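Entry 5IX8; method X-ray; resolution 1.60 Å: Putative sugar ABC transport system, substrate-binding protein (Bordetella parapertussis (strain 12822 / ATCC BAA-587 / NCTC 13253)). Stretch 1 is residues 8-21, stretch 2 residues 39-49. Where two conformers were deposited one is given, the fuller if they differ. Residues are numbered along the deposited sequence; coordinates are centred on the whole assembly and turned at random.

Stretch 1 (8-21) EPIVARQPLKLGVT
Stretch 2 (39-49) DEARRSNVEVV

How do the two strands pair? The two strands run parallel, their directions 42° apart, with K17 beside E47 and L18 beside V48: K17 CA lies 4.7 Å from E47 CA, and L18 CA lies 4.8 Å from V48 CA. E47 N donates to L16 O (2.9 Å), L18 N to E47 O (2.8 Å), and V49 N to L18 O (2.8 Å), the zigzag of a parallel ladder. Phi/psi stay extended, near -115/134 at K17 and -103/126 at E47.

What satisfies the polar groups before the ladder? A12 N donates to S44 O (2.9 Å), and N45 ND2 returns a bond to A12 O (3.0 Å), so A12 is held at both ends. N45 adopts phi/psi 60/42 and chi1 t. The oxygen of water 2 accepts from L16 N (3.0 Å) and donates to N45 O (2.7 Å); that of water 1 donates to I10 O and S44 OG (both 2.8 Å), while S44 OG, chi1 m, donates to E40 O (2.8 Å).

Where do the side chains pack? V46 (t) gathers apolar neighbours: CG1 lies 3.8 Å from L18 CD1 (L18 m,t) and 4.1 Å from L16 CD2 (L16 t,t), and CG2 4.1 Å from A12 CB. K17 and E47 lie on one face of the sheet, L18 and V48 on the opposite face, K17 CG lying 3.6 Å from E47 OE1.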

# COMPACT_ATOMS: atom_id res chain seq x y z
N GLU A 8 19.61 11.50 4.33
CA GLU A 8 20.24 11.48 5.64
C GLU A 8 19.21 11.91 6.70
O GLU A 8 18.40 12.80 6.45
CB GLU A 8 21.43 12.45 5.62
CG GLU A 8 21.54 13.41 6.73
CD GLU A 8 22.77 14.33 6.64
OE1 GLU A 8 23.17 14.76 5.52
OE2 GLU A 8 23.32 14.66 7.72
N PRO A 9 19.15 11.27 7.87
CA PRO A 9 18.18 11.72 8.89
C PRO A 9 18.60 13.04 9.51
O PRO A 9 19.76 13.20 9.90
CB PRO A 9 18.20 10.59 9.93
CG PRO A 9 19.52 9.99 9.80
CD PRO A 9 20.00 10.17 8.35
N ILE A 10 17.66 13.97 9.65
CA ILE A 10 17.92 15.17 10.41
C ILE A 10 16.84 15.35 11.47
O ILE A 10 15.92 14.54 11.60
CB ILE A 10 18.03 16.42 9.51
CG1 ILE A 10 16.73 16.65 8.74
CG2 ILE A 10 19.31 16.34 8.59
CD1 ILE A 10 16.73 18.03 8.08
N VAL A 11 16.98 16.42 12.24
CA VAL A 11 16.12 16.70 13.39
C VAL A 11 15.47 18.05 13.21
O VAL A 11 16.15 19.02 12.82
CB VAL A 11 16.96 16.67 14.67
CG1 VAL A 11 16.09 16.97 15.87
CG2 VAL A 11 17.66 15.32 14.78
N ALA A 12 14.18 18.13 13.50
CA ALA A 12 13.45 19.40 13.40
C ALA A 12 13.98 20.35 14.46
O ALA A 12 14.22 19.96 15.61
CB ALA A 12 11.95 19.19 13.60
N ARG A 13 14.20 21.59 14.05
CA ARG A 13 14.47 22.67 14.98
C ARG A 13 13.24 23.52 15.23
O ARG A 13 13.00 23.93 16.36
CB ARG A 13 15.65 23.52 14.47
CG ARG A 13 17.00 22.75 14.39
CD ARG A 13 17.33 22.06 15.73
NE ARG A 13 18.74 21.63 15.80
CZ ARG A 13 19.24 20.58 15.14
NH1 ARG A 13 18.45 19.88 14.31
NH2 ARG A 13 20.51 20.24 15.28
N GLN A 14 12.44 23.77 14.21
CA GLN A 14 11.14 24.45 14.35
C GLN A 14 10.08 23.44 14.82
O GLN A 14 10.07 22.30 14.36
CB GLN A 14 10.70 25.06 13.00
CG GLN A 14 11.67 26.06 12.35
CD GLN A 14 11.24 26.53 10.94
OE1 GLN A 14 10.09 26.37 10.53
NE2 GLN A 14 12.19 27.11 10.20
N PRO A 15 9.19 23.83 15.73
CA PRO A 15 8.13 22.89 16.15
C PRO A 15 7.35 22.39 14.95
O PRO A 15 6.99 23.16 14.05
CB PRO A 15 7.25 23.72 17.08
CG PRO A 15 8.17 24.80 17.61
CD PRO A 15 9.20 25.07 16.52
N LEU A 16 7.11 21.08 14.92
CA LEU A 16 6.48 20.45 13.78
C LEU A 16 5.51 19.39 14.30
O LEU A 16 5.93 18.42 14.93
CB LEU A 16 7.53 19.83 12.85
CG LEU A 16 7.09 19.52 11.41
CD1 LEU A 16 8.30 19.17 10.56
CD2 LEU A 16 5.99 18.40 11.31
N LYS A 17 4.23 19.59 14.04
CA LYS A 17 3.17 18.68 14.49
C LYS A 17 2.50 18.01 13.30
O LYS A 17 2.15 18.68 12.32
CB LYS A 17 2.11 19.42 15.32
CG LYS A 17 2.67 20.05 16.60
CD LYS A 17 1.70 21.14 17.16
CE LYS A 17 0.42 20.58 17.69
NZ LYS A 17 -0.17 21.40 18.83
N LEU A 18 2.32 16.70 13.39
CA LEU A 18 1.63 15.93 12.36
C LEU A 18 0.32 15.37 12.90
O LEU A 18 0.26 14.90 14.04
CB LEU A 18 2.48 14.74 11.87
CG LEU A 18 3.88 15.02 11.35
CD1 LEU A 18 4.65 13.69 11.11
CD2 LEU A 18 3.76 15.78 10.09
N GLY A 19 -0.70 15.35 12.05
CA GLY A 19 -1.88 14.52 12.28
C GLY A 19 -1.94 13.51 11.15
O GLY A 19 -1.72 13.86 10.00
N VAL A 20 -2.26 12.25 11.49
CA VAL A 20 -2.23 11.13 10.55
C VAL A 20 -3.60 10.48 10.51
O VAL A 20 -4.14 10.11 11.56
CB VAL A 20 -1.18 10.07 10.95
CG1 VAL A 20 -1.18 8.88 9.95
CG2 VAL A 20 0.20 10.70 11.12
N THR A 21 -4.17 10.31 9.31
CA THR A 21 -5.33 9.43 9.17
C THR A 21 -5.11 8.43 8.04
O THR A 21 -4.76 8.80 6.92
CB THR A 21 -6.62 10.24 8.96
OG1 THR A 21 -7.69 9.33 8.73
CG2 THR A 21 -6.52 11.22 7.79
N ASP A 39 7.85 6.28 15.04
CA ASP A 39 9.20 6.00 15.48
C ASP A 39 10.21 6.99 14.90
O ASP A 39 11.18 7.37 15.57
CB ASP A 39 9.60 4.57 15.12
CG ASP A 39 10.93 4.23 15.69
OD1 ASP A 39 11.00 4.13 16.95
OD2 ASP A 39 11.91 4.11 14.92
N GLU A 40 10.02 7.42 13.65
CA GLU A 40 10.94 8.43 13.14
C GLU A 40 10.73 9.76 13.84
O GLU A 40 11.69 10.50 14.07
CB GLU A 40 10.76 8.56 11.62
CG GLU A 40 11.92 9.33 11.00
CD GLU A 40 13.23 8.56 11.02
OE1 GLU A 40 13.26 7.32 11.25
OE2 GLU A 40 14.27 9.22 10.76
N ALA A 41 9.48 10.09 14.20
CA ALA A 41 9.25 11.38 14.86
C ALA A 41 9.99 11.48 16.18
O ALA A 41 10.52 12.55 16.52
CB ALA A 41 7.76 11.62 15.07
N ARG A 42 10.03 10.38 16.95
CA ARG A 42 10.71 10.45 18.25
C ARG A 42 12.23 10.45 18.10
O ARG A 42 12.94 10.70 19.08
CB ARG A 42 10.24 9.30 19.14
CG ARG A 42 10.66 7.94 18.61
CD ARG A 42 10.11 6.80 19.48
NE ARG A 42 10.91 6.60 20.71
CZ ARG A 42 11.99 5.81 20.78
NH1 ARG A 42 12.40 5.14 19.70
NH2 ARG A 42 12.65 5.69 21.92
N ARG A 43 12.73 10.17 16.89
CA ARG A 43 14.14 10.34 16.59
C ARG A 43 14.46 11.74 16.10
O ARG A 43 15.64 12.12 16.01
CB ARG A 43 14.55 9.33 15.52
CG ARG A 43 14.38 7.91 15.97
CD ARG A 43 14.60 7.03 14.77
NE ARG A 43 14.42 5.61 15.02
CZ ARG A 43 15.38 4.70 15.00
NH1 ARG A 43 16.64 5.04 14.79
NH2 ARG A 43 15.07 3.42 15.17
N SER A 44 13.43 12.53 15.81
CA SER A 44 13.62 13.71 14.97
C SER A 44 12.97 14.97 15.52
O SER A 44 12.85 15.95 14.77
CB SER A 44 13.05 13.44 13.56
OG SER A 44 13.60 12.25 13.00
N ASN A 45 12.53 14.97 16.78
CA ASN A 45 11.88 16.14 17.40
C ASN A 45 10.61 16.57 16.66
O ASN A 45 10.36 17.77 16.45
CB ASN A 45 12.85 17.31 17.53
CG ASN A 45 12.28 18.43 18.39
OD1 ASN A 45 11.62 18.15 19.42
ND2 ASN A 45 12.51 19.68 18.00
N VAL A 46 9.81 15.60 16.26
CA VAL A 46 8.54 15.85 15.58
C VAL A 46 7.44 15.30 16.47
O VAL A 46 7.61 14.22 17.07
CB VAL A 46 8.49 15.21 14.18
CG1 VAL A 46 7.08 15.24 13.61
CG2 VAL A 46 9.48 15.98 13.25
N GLU A 47 6.33 16.02 16.57
CA GLU A 47 5.21 15.60 17.40
C GLU A 47 4.11 15.01 16.53
O GLU A 47 3.66 15.66 15.58
CB GLU A 47 4.66 16.78 18.20
CG GLU A 47 3.54 16.42 19.12
CD GLU A 47 2.98 17.62 19.85
OE1 GLU A 47 3.60 18.70 19.77
OE2 GLU A 47 1.92 17.50 20.49
N VAL A 48 3.69 13.79 16.84
CA VAL A 48 2.53 13.18 16.21
C VAL A 48 1.36 13.39 17.15
O VAL A 48 1.31 12.79 18.24
CB VAL A 48 2.76 11.70 15.91
CG1 VAL A 48 1.51 11.07 15.22
CG2 VAL A 48 4.05 11.55 15.08
N VAL A 49 0.44 14.27 16.77
CA VAL A 49 -0.63 14.64 17.69
C VAL A 49 -1.71 13.57 17.74
O VAL A 49 -2.31 13.33 18.80
CB VAL A 49 -1.21 15.99 17.27
CG1 VAL A 49 -2.41 16.35 18.13
CG2 VAL A 49 -0.13 17.03 17.36
O HOH W 1 16.27 11.84 12.38
O HOH W 2 8.39 19.49 17.09